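Local coordinates for protein homoserine kinase (Cytophaga hutchinsonii, PDB 4P52) that probably transfers phosphate from ATP to the hydroxyl of L-homoserine, as a GHMP-family homoserine kinase in threonine biosynthesis, at residues A[268-280]-A[290-304]. Numbering follows the deposited sequence.
Sequences KKAALDAGALGCS and ALSTSQEAAQKIGQA
Ala274, just after helix 264-273, packs its methyl against Lys300, Ile301 and Ala304 of helix 295-310. The two helices flank the beta hairpin of strands 278-281 and 288-292, part of the ferredoxin-like alpha/beta arrangement of the C-terminal region, as in other GHMP kinases. Both helices lie on the sheet face that carries Cys279 and Ala290. Ala274 CB sits 3.9 Å from Ile301 CG1 and 4.1 Å from Ala304 CB. The CE methylene of Lys300 lies 3.9 Å from the same Ala274 CB. One turn back, Ala270 meets Ala304, so small methyls line the helix-helix seam. Ile301 fills the wedge between helix and hairpin with three different atoms. Its CG2, anti to the backbone N, lies 3.9 Å from Ala271 CB. Its CG1 branch starts beside the backbone N (chi1 -74°) and carries CD1 to within 3.8 Å of Ala276 CB. With an alanine in place of Ile301, the CG2 contact to Ala271 and the CG1 and CD1 contacts to Ala274 and Ala276 would be lost, which is likely to open a gap between helix and hairpin. Helix 264-273 ends in a Schellman motif, with Gly275 at positive phi. Ala276 then touches Ala290 by its CB and leads into Leu277. Leu277 sets its CB 3.4 Å from Leu291 O. Its CD1 meets Thr293 CG2, the two side chains crossing at about a right angle. Thr241 and Ile244 of helix 241-247 also touch Leu277. The hairpin is antiparallel, and Leu291 bonds through both its backbone groups. Leu291 N gives a nearly straight bond to Gly278 O. Leu277 N gives a more bent bond to Leu291 O, 2.7 Å long, with the donor tilted 23° from the carbonyl plane.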
ATOM      1  N   LYS A 268       9.591 -21.887   7.242  1.00 26.29           N
ATOM      2  CA  LYS A 268       8.477 -20.952   7.300  1.00 27.37           C
ATOM      3  C   LYS A 268       7.348 -21.558   8.123  1.00 30.11           C
ATOM      4  O   LYS A 268       6.784 -20.908   9.018  1.00 31.15           O
ATOM      5  CB  LYS A 268       7.985 -20.630   5.902  1.00 29.23           C
ATOM      6  CG  LYS A 268       7.198 -19.337   5.790  1.00 30.72           C
ATOM      7  CD  LYS A 268       6.019 -19.524   4.869  1.00 31.98           C
ATOM      8  CE  LYS A 268       5.190 -18.258   4.767  1.00 32.97           C
ATOM      9  NZ  LYS A 268       5.469 -17.658   3.447  1.00 34.74           N
ATOM     10  N   LYS A 269       7.052 -22.823   7.850  1.00 31.28           N
ATOM     11  CA  LYS A 269       6.010 -23.521   8.564  1.00 32.91           C
ATOM     12  C   LYS A 269       6.336 -23.614  10.035  1.00 32.60           C
ATOM     13  O   LYS A 269       5.450 -23.489  10.874  1.00 35.55           O
ATOM     14  CB  LYS A 269       5.802 -24.916   8.004  1.00 37.10           C
ATOM     15  CG  LYS A 269       4.458 -25.493   8.407  1.00 43.00           C
ATOM     16  CD  LYS A 269       4.385 -26.975   8.114  1.00 49.33           C
ATOM     17  CE  LYS A 269       3.345 -27.642   8.999  1.00 55.76           C
ATOM     18  NZ  LYS A 269       3.538 -29.112   8.871  1.00 60.14           N
ATOM     19  N   ALA A 270       7.603 -23.830  10.359  1.00 30.05           N
ATOM     20  CA  ALA A 270       7.988 -23.921  11.756  1.00 29.27           C
ATOM     21  C   ALA A 270       7.800 -22.554  12.467  1.00 28.44           C
ATOM     22  O   ALA A 270       7.333 -22.496  13.598  1.00 29.61           O
ATOM     23  CB  ALA A 270       9.419 -24.448  11.885  1.00 28.70           C
ATOM     24  N   ALA A 271       8.130 -21.461  11.789  1.00 26.31           N
ATOM     25  CA  ALA A 271       7.916 -20.144  12.352  1.00 25.44           C
ATOM     26  C   ALA A 271       6.431 -19.875  12.556  1.00 27.06           C
ATOM     27  O   ALA A 271       6.030 -19.362  13.603  1.00 27.96           O
ATOM     28  CB  ALA A 271       8.537 -19.068  11.481  1.00 23.65           C
ATOM     29  N   LEU A 272       5.608 -20.215  11.569  1.00 27.65           N
ATOM     30  CA  LEU A 272       4.167 -19.988  11.707  1.00 29.07           C
ATOM     31  C   LEU A 272       3.574 -20.877  12.790  1.00 30.55           C
ATOM     32  O   LEU A 272       2.808 -20.385  13.609  1.00 31.94           O
ATOM     33  CB  LEU A 272       3.422 -20.166  10.387  1.00 29.92           C
ATOM     34  CG  LEU A 272       3.725 -19.097   9.343  1.00 29.67           C
ATOM     35  CD1 LEU A 272       3.081 -19.512   8.029  1.00 30.29           C
ATOM     36  CD2 LEU A 272       3.240 -17.721   9.773  1.00 29.60           C
ATOM     37  N   ASP A 273       3.960 -22.155  12.845  1.00 30.88           N
ATOM     38  CA  ASP A 273       3.523 -23.015  13.978  1.00 32.87           C
ATOM     39  C   ASP A 273       4.024 -22.504  15.335  1.00 31.23           C
ATOM     40  O   ASP A 273       3.380 -22.740  16.332  1.00 31.23           O
ATOM     41  CB  ASP A 273       3.894 -24.489  13.806  1.00 37.39           C
ATOM     42  CG  ASP A 273       3.291 -25.120  12.542  1.00 48.20           C
ATOM     43  OD1 ASP A 273       2.404 -24.500  11.903  1.00 53.92           O
ATOM     44  OD2 ASP A 273       3.715 -26.244  12.158  1.00 53.43           O
ATOM     45  N   ALA A 274       5.144 -21.783  15.393  1.00 29.72           N
ATOM     46  CA  ALA A 274       5.571 -21.274  16.696  1.00 30.35           C
ATOM     47  C   ALA A 274       4.867 -19.953  17.030  1.00 32.92           C
ATOM     48  O   ALA A 274       5.127 -19.352  18.067  1.00 33.77           O
ATOM     49  CB  ALA A 274       7.088 -21.163  16.797  1.00 28.44           C
ATOM     50  N   GLY A 275       3.955 -19.511  16.157  1.00 33.39           N
ATOM     51  CA  GLY A 275       3.097 -18.367  16.454  1.00 32.37           C
ATOM     52  C   GLY A 275       3.561 -17.057  15.835  1.00 33.25           C
ATOM     53  O   GLY A 275       3.210 -15.994  16.339  1.00 35.89           O
ATOM     54  N   ALA A 276       4.330 -17.102  14.750  1.00 29.71           N
ATOM     55  CA  ALA A 276       4.758 -15.869  14.105  1.00 29.06           C
ATOM     56  C   ALA A 276       3.567 -15.171  13.477  1.00 30.94           C
ATOM     57  O   ALA A 276       2.654 -15.836  13.000  1.00 30.88           O
ATOM     58  CB  ALA A 276       5.796 -16.152  13.033  1.00 27.73           C
ATOM     59  N   LEU A 277       3.585 -13.834  13.455  1.00 30.82           N
ATOM     60  CA  LEU A 277       2.583 -13.064  12.721  1.00 30.30           C
ATOM     61  C   LEU A 277       2.648 -13.415  11.262  1.00 30.98           C
ATOM     62  O   LEU A 277       1.622 -13.581  10.577  1.00 31.78           O
ATOM     63  CB  LEU A 277       2.880 -11.585  12.840  1.00 30.68           C
ATOM     64  CG  LEU A 277       2.303 -10.877  14.054  1.00 30.45           C
ATOM     65  CD1 LEU A 277       2.460  -9.378  13.849  1.00 28.41           C
ATOM     66  CD2 LEU A 277       0.843 -11.301  14.219  1.00 29.82           C
ATOM     67  N   GLY A 278       3.885 -13.517  10.788  1.00 29.51           N
ATOM     68  CA  GLY A 278       4.147 -13.802   9.403  1.00 28.42           C
ATOM     69  C   GLY A 278       5.635 -13.978   9.262  1.00 29.16           C
ATOM     70  O   GLY A 278       6.415 -13.635  10.170  1.00 28.96           O
ATOM     71  N   CYS A 279       6.040 -14.493   8.107  1.00 29.57           N
ATOM     72  CA  CYS A 279       7.389 -14.934   7.923  1.00 29.02           C
ATOM     73  C   CYS A 279       7.683 -14.952   6.442  1.00 28.93           C
ATOM     74  O   CYS A 279       6.885 -15.478   5.673  1.00 31.80           O
ATOM     75  CB  CYS A 279       7.536 -16.333   8.527  1.00 30.09           C
ATOM     76  SG  CYS A 279       9.103 -17.120   8.108  1.00 32.40           S
ATOM     77  N   SER A 280       8.818 -14.374   6.048  1.00 26.16           N
ATOM     78  CA  SER A 280       9.250 -14.407   4.660  1.00 26.68           C
ATOM     79  C   SER A 280      10.763 -14.282   4.449  1.00 24.11           C
ATOM     80  O   SER A 280      11.541 -14.260   5.405  1.00 25.03           O
ATOM     81  CB  SER A 280       8.525 -13.330   3.836  1.00 30.50           C
ATOM     82  OG  SER A 280       8.572 -13.674   2.427  1.00 34.83           O
ATOM     83  N   ALA A 290      10.906 -13.406  10.768  1.00 22.50           N
ATOM     84  CA  ALA A 290       9.537 -13.590  11.223  1.00 23.34           C
ATOM     85  C   ALA A 290       9.191 -12.409  12.119  1.00 24.60           C
ATOM     86  O   ALA A 290      10.091 -11.824  12.754  1.00 24.02           O
ATOM     87  CB  ALA A 290       9.378 -14.914  11.965  1.00 22.06           C
ATOM     88  N   LEU A 291       7.908 -12.039  12.153  1.00 24.85           N
ATOM     89  CA  LEU A 291       7.489 -10.990  13.046  1.00 25.76           C
ATOM     90  C   LEU A 291       6.640 -11.611  14.123  1.00 25.63           C
ATOM     91  O   LEU A 291       5.918 -12.581  13.864  1.00 26.24           O
ATOM     92  CB  LEU A 291       6.761  -9.871  12.287  1.00 29.94           C
ATOM     93  CG  LEU A 291       7.566  -9.104  11.204  1.00 30.44           C
ATOM     94  CD1 LEU A 291       6.685  -8.063  10.547  1.00 31.33           C
ATOM     95  CD2 LEU A 291       8.794  -8.412  11.759  1.00 28.76           C
ATOM     96  N   SER A 292       6.776 -11.098  15.347  1.00 25.08           N
ATOM     97  CA  SER A 292       5.902 -11.503  16.441  1.00 26.59           C
ATOM     98  C   SER A 292       5.688 -10.316  17.383  1.00 28.15           C
ATOM     99  O   SER A 292       6.251  -9.239  17.151  1.00 27.58           O
ATOM    100  CB  SER A 292       6.468 -12.696  17.200  1.00 26.31           C
ATOM    101  OG  SER A 292       7.797 -12.415  17.630  1.00 27.07           O
ATOM    102  N   THR A 293       4.908 -10.525  18.447  1.00 28.88           N
ATOM    103  CA  THR A 293       4.544  -9.421  19.329  1.00 31.18           C
ATOM    104  C   THR A 293       5.112  -9.480  20.755  1.00 32.11           C
ATOM    105  O   THR A 293       4.667  -8.742  21.620  1.00 32.52           O
ATOM    106  CB  THR A 293       3.019  -9.212  19.372  1.00 33.25           C
ATOM    107  OG1 THR A 293       2.393 -10.392  19.879  1.00 34.87           O
ATOM    108  CG2 THR A 293       2.495  -8.981  17.993  1.00 33.45           C
ATOM    109  N   SER A 294       6.102 -10.330  20.992  1.00 32.17           N
ATOM    110  CA  SER A 294       6.827 -10.328  22.272  1.00 33.19           C
ATOM    111  C   SER A 294       8.177 -11.024  22.137  1.00 34.10           C
ATOM    112  O   SER A 294       8.373 -11.836  21.232  1.00 33.88           O
ATOM    113  CB  SER A 294       6.024 -11.021  23.366  1.00 32.84           C
ATOM    114  OG  SER A 294       5.936 -12.406  23.117  1.00 32.45           O
ATOM    115  N   GLN A 295       9.085 -10.714  23.053  1.00 34.89           N
ATOM    116  CA  GLN A 295      10.412 -11.293  23.062  1.00 35.13           C
ATOM    117  C   GLN A 295      10.347 -12.738  23.499  1.00 35.36           C
ATOM    118  O   GLN A 295      10.820 -13.630  22.807  1.00 36.64           O
ATOM    119  CB  GLN A 295      11.296 -10.533  24.025  1.00 37.49           C
ATOM    120  CG  GLN A 295      12.567 -11.279  24.367  1.00 44.06           C
ATOM    121  CD  GLN A 295      13.680 -10.347  24.786  1.00 51.80           C
ATOM    122  OE1 GLN A 295      14.522  -9.946  23.964  1.00 62.93           O
ATOM    123  NE2 GLN A 295      13.677  -9.966  26.046  1.00 48.48           N
ATOM    124  N   GLU A 296       9.219 -13.368  24.445  1.00 37.52           N
ATOM    125  CA  GLU A 296       9.087 -14.805  24.488  1.00 40.48           C
ATOM    126  C   GLU A 296       8.814 -15.402  23.106  1.00 38.87           C
ATOM    127  O   GLU A 296       9.481 -16.365  22.718  1.00 40.26           O
ATOM    128  CB  GLU A 296       7.999 -15.209  25.459  1.00 45.71           C
ATOM    129  CG  GLU A 296       8.399 -16.426  26.264  1.00 56.98           C
ATOM    130  CD  GLU A 296       7.400 -16.743  27.358  1.00 71.23           C
ATOM    131  OE1 GLU A 296       7.728 -16.519  28.551  1.00 78.00           O
ATOM    132  OE2 GLU A 296       6.285 -17.198  27.018  1.00 72.78           O
ATOM    133  N   ALA A 297       7.860 -14.828  22.363  1.00 35.12           N
ATOM    134  CA  ALA A 297       7.448 -15.390  21.070  1.00 32.16           C
ATOM    135  C   ALA A 297       8.590 -15.367  20.056  1.00 30.83           C
ATOM    136  O   ALA A 297       8.824 -16.355  19.367  1.00 31.46           O
ATOM    137  CB  ALA A 297       6.199 -14.688  20.519  1.00 29.40           C
ATOM    138  N   ALA A 298       9.313 -14.253  19.993  1.00 28.45           N
ATOM    139  CA  ALA A 298      10.393 -14.110  19.039  1.00 27.95           C
ATOM    140  C   ALA A 298      11.451 -15.176  19.293  1.00 29.38           C
ATOM    141  O   ALA A 298      11.973 -15.764  18.355  1.00 29.75           O
ATOM    142  CB  ALA A 298      11.004 -12.721  19.102  1.00 26.22           C
ATOM    143  N   GLN A 299      11.753 -15.432  20.555  1.00 29.28           N
ATOM    144  CA  GLN A 299      12.764 -16.426  20.882  1.00 30.59           C
ATOM    145  C   GLN A 299      12.365 -17.838  20.517  1.00 29.62           C
ATOM    146  O   GLN A 299      13.175 -18.569  19.918  1.00 28.71           O
ATOM    147  CB  GLN A 299      13.182 -16.348  22.337  1.00 33.58           C
ATOM    148  CG  GLN A 299      14.192 -15.233  22.568  1.00 37.95           C
ATOM    149  CD  GLN A 299      14.215 -14.758  24.019  1.00 43.19           C
ATOM    150  OE1 GLN A 299      13.663 -15.414  24.907  1.00 46.59           O
ATOM    151  NE2 GLN A 299      14.860 -13.620  24.263  1.00 42.67           N
ATOM    152  N   LYS A 300      11.132 -18.231  20.836  1.00 29.67           N
ATOM    153  CA  LYS A 300      10.721 -19.568  20.437  1.00 32.24           C
ATOM    154  C   LYS A 300      10.525 -19.735  18.903  1.00 30.64           C
ATOM    155  O   LYS A 300      10.770 -20.822  18.348  1.00 32.11           O
ATOM    156  CB  LYS A 300       9.633 -20.184  21.326  1.00 37.38           C
ATOM    157  CG  LYS A 300       8.358 -19.406  21.487  1.00 42.85           C
ATOM    158  CD  LYS A 300       7.202 -20.334  21.866  1.00 47.27           C
ATOM    159  CE  LYS A 300       6.724 -21.146  20.654  1.00 45.92           C
ATOM    160  NZ  LYS A 300       5.483 -21.925  20.911  1.00 44.63           N
ATOM    161  N   ILE A 301      10.171 -18.661  18.209  1.00 27.07           N
ATOM    162  CA  ILE A 301      10.206 -18.694  16.767  1.00 25.78           C
ATOM    163  C   ILE A 301      11.633 -18.968  16.268  1.00 25.06           C
ATOM    164  O   ILE A 301      11.839 -19.808  15.412  1.00 24.74           O
ATOM    165  CB  ILE A 301       9.601 -17.414  16.151  1.00 25.64           C
ATOM    166  CG1 ILE A 301       8.070 -17.447  16.285  1.00 27.92           C
ATOM    167  CG2 ILE A 301       9.961 -17.279  14.680  1.00 23.48           C
ATOM    168  CD1 ILE A 301       7.450 -16.072  16.456  1.00 27.71           C
ATOM    169  N   GLY A 302      12.607 -18.263  16.819  1.00 24.87           N
ATOM    170  CA  GLY A 302      13.997 -18.445  16.462  1.00 25.09           C
ATOM    171  C   GLY A 302      14.455 -19.862  16.690  1.00 26.70           C
ATOM    172  O   GLY A 302      15.107 -20.438  15.827  1.00 27.16           O
ATOM    173  N   GLN A 303      14.099 -20.430  17.838  1.00 28.12           N
ATOM    174  CA  GLN A 303      14.405 -21.817  18.143  1.00 30.52           C
ATOM    175  C   GLN A 303      13.792 -22.818  17.170  1.00 30.46           C
ATOM    176  O   GLN A 303      14.422 -23.843  16.858  1.00 32.34           O
ATOM    177  CB  GLN A 303      14.078 -22.173  19.597  1.00 35.04           C
ATOM    178  CG  GLN A 303      15.140 -21.693  20.589  1.00 43.20           C
ATOM    179  CD  GLN A 303      16.601 -21.825  20.055  1.00 51.62           C
ATOM    180  OE1 GLN A 303      17.149 -20.885  19.401  1.00 52.13           O
ATOM    181  NE2 GLN A 303      17.234 -22.997  20.313  1.00 49.47           N
ATOM    182  N   ALA A 304      12.585 -22.546  16.684  1.00 28.81           N
ATOM    183  CA  ALA A 304      11.941 -23.477  15.755  1.00 29.18           C
ATOM    184  C   ALA A 304      12.515 -23.382  14.326  1.00 29.79           C
ATOM    185  O   ALA A 304      12.626 -24.391  13.616  1.00 30.55           O
ATOM    186  CB  ALA A 304      10.430 -23.297  15.764  1.00 28.06           C
TER